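Local coordinates for tailspike protein (PDB 6E1R) that probably recognises and cleaves the capsular polysaccharide of its Acinetobacter host, serving as the trimeric host-binding hydrolase of the phage tail, at the interface of chains A and B. Residues are numbered along the deposited sequence; one frame, centred on the assembly and turned at random. Chains: chain A/B, Tailspike protein.

The interface of chains A and B. Residues chain A 417-420; chain B 422-425.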
loop_
_atom_site.group_PDB
_atom_site.type_symbol
_atom_site.label_atom_id
_atom_site.label_comp_id
_atom_site.label_asym_id
_atom_site.label_seq_id
_atom_site.Cartn_x
_atom_site.Cartn_y
_atom_site.Cartn_z
ATOM N N SER A 417 16.555 17.076 -0.628
ATOM C CA SER A 417 17.887 16.619 -0.266
ATOM C C SER A 417 17.876 15.118 -0.019
ATOM O O SER A 417 16.861 14.540 0.384
ATOM C CB SER A 417 18.422 17.351 0.973
ATOM O OG SER A 417 17.660 17.043 2.126
ATOM N N ARG A 418 19.026 14.497 -0.268
ATOM C CA ARG A 418 19.266 13.093 0.023
ATOM C C ARG A 418 20.714 12.938 0.461
ATOM O O ARG A 418 21.608 13.566 -0.110
ATOM C CB ARG A 418 18.998 12.200 -1.195
ATOM C CG ARG A 418 17.536 11.916 -1.485
ATOM C CD ARG A 418 16.879 11.138 -0.355
ATOM N NE ARG A 418 15.563 10.637 -0.740
ATOM C CZ ARG A 418 14.446 11.356 -0.708
ATOM N NH1 ARG A 418 14.477 12.619 -0.305
ATOM N NH2 ARG A 418 13.295 10.811 -1.078
ATOM N N ASN A 419 20.943 12.102 1.470
ATOM C CA ASN A 419 22.286 11.835 1.971
ATOM C C ASN A 419 22.571 10.346 1.845
ATOM O O ASN A 419 21.835 9.520 2.396
ATOM C CB ASN A 419 22.442 12.295 3.422
ATOM C CG ASN A 419 22.355 13.802 3.568
ATOM O OD1 ASN A 419 22.481 14.540 2.591
ATOM N ND2 ASN A 419 22.149 14.268 4.793
ATOM N N PHE A 420 23.634 10.009 1.118
ATOM C CA PHE A 420 24.060 8.631 0.936
ATOM C C PHE A 420 25.502 8.478 1.395
ATOM O O PHE A 420 26.301 9.414 1.309
ATOM C CB PHE A 420 23.939 8.198 -0.532
ATOM C CG PHE A 420 22.611 8.525 -1.154
ATOM C CD1 PHE A 420 21.439 7.989 -0.645
ATOM C CD2 PHE A 420 22.536 9.363 -2.256
ATOM C CE1 PHE A 420 20.216 8.290 -1.216
ATOM C CE2 PHE A 420 21.315 9.664 -2.835
ATOM C CZ PHE A 420 20.155 9.125 -2.313
ATOM N N ALA B 422 19.933 19.585 -2.723
ATOM C CA ALA B 422 21.090 19.434 -1.854
ATOM C C ALA B 422 21.370 17.951 -1.667
ATOM O O ALA B 422 20.483 17.110 -1.827
ATOM C CB ALA B 422 20.874 20.118 -0.499
ATOM N N ALA B 423 22.623 17.633 -1.346
ATOM C CA ALA B 423 23.004 16.243 -1.133
ATOM C C ALA B 423 24.353 16.182 -0.436
ATOM O O ALA B 423 25.249 16.971 -0.742
ATOM C CB ALA B 423 23.066 15.470 -2.458
ATOM N N LYS B 424 24.484 15.245 0.502
ATOM C CA LYS B 424 25.759 14.932 1.141
ATOM C C LYS B 424 26.077 13.472 0.851
ATOM O O LYS B 424 25.416 12.572 1.380
ATOM C CB LYS B 424 25.720 15.187 2.646
ATOM C CG LYS B 424 27.008 14.774 3.348
ATOM C CD LYS B 424 27.027 15.181 4.812
ATOM C CE LYS B 424 26.089 14.320 5.638
ATOM N NZ LYS B 424 26.156 14.667 7.084
ATOM N N ILE B 425 27.085 13.237 0.017
ATOM C CA ILE B 425 27.501 11.895 -0.369
ATOM C C ILE B 425 28.927 11.694 0.124
ATOM O O ILE B 425 29.834 12.434 -0.272
ATOM C CB ILE B 425 27.403 11.680 -1.886
ATOM C CG1 ILE B 425 25.974 11.949 -2.365
ATOM C CG2 ILE B 425 27.841 10.271 -2.250
ATOM C CD1 ILE B 425 25.817 11.916 -3.868
#
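A:Asn419 and B:Lys424 meet through different first torsions: CG of A:Asn419 lies anti to its carbonyl carbon (chi1 -67°), whereas CG of B:Lys424 lies anti to its backbone N (chi1 176°). The asparagine amide is thereby turned toward the neighbouring chain, and its oxygen OD1 accepts a hydrogen bond from the backbone N of B:Lys424 at 3.0 Å. This donor is tilted out of the amide plane, and the bond is bent, with 136° at the hydrogen. The same N also has a weak bond to the carbonyl O of A:Arg418, so side chain and backbone of chain A share one donor. The lysine crosses the asparagine obliquely: its CB packs 3.8 Å from CG of A:Asn419, and after a bend at chi3 its CE comes 4.0 Å from the amide nitrogen ND2. The aliphatic part of the lysine, rather than its terminal amine, thus makes this contact.

Around this pair, strand 417-420 of chain A runs parallel to strand 422-425 of chain B, forming a short intermolecular sheet between the elongated body of the spike, probably a beta-helix, and its C-terminal domain; the chain is the C-terminal portion of the tailspike, without the N-terminal region that in such proteins usually attaches to the virion. The amide N of A:Phe420 donates to the carbonyl O of B:Lys424 at 3.1 Å, so the lysine backbone is held through both its N-H and its C=O. The register continues to A:Arg418 N and B:Ala422 O, where the bond is weak. At this end CB of A:Ser417 lies 4.0 Å from CB of B:Ala422, an ordinary van der Waals contact between paired residues. The strand pairing directly links two copies of the trimer and probably helps fasten the subunits together. Within chain A, the side chain of A:Arg418 leans out and back toward the preceding residue, and its NH1 donates to the carbonyl O of A:Ser417 at 3.1 Å, with that oxygen close to the guanidinium plane.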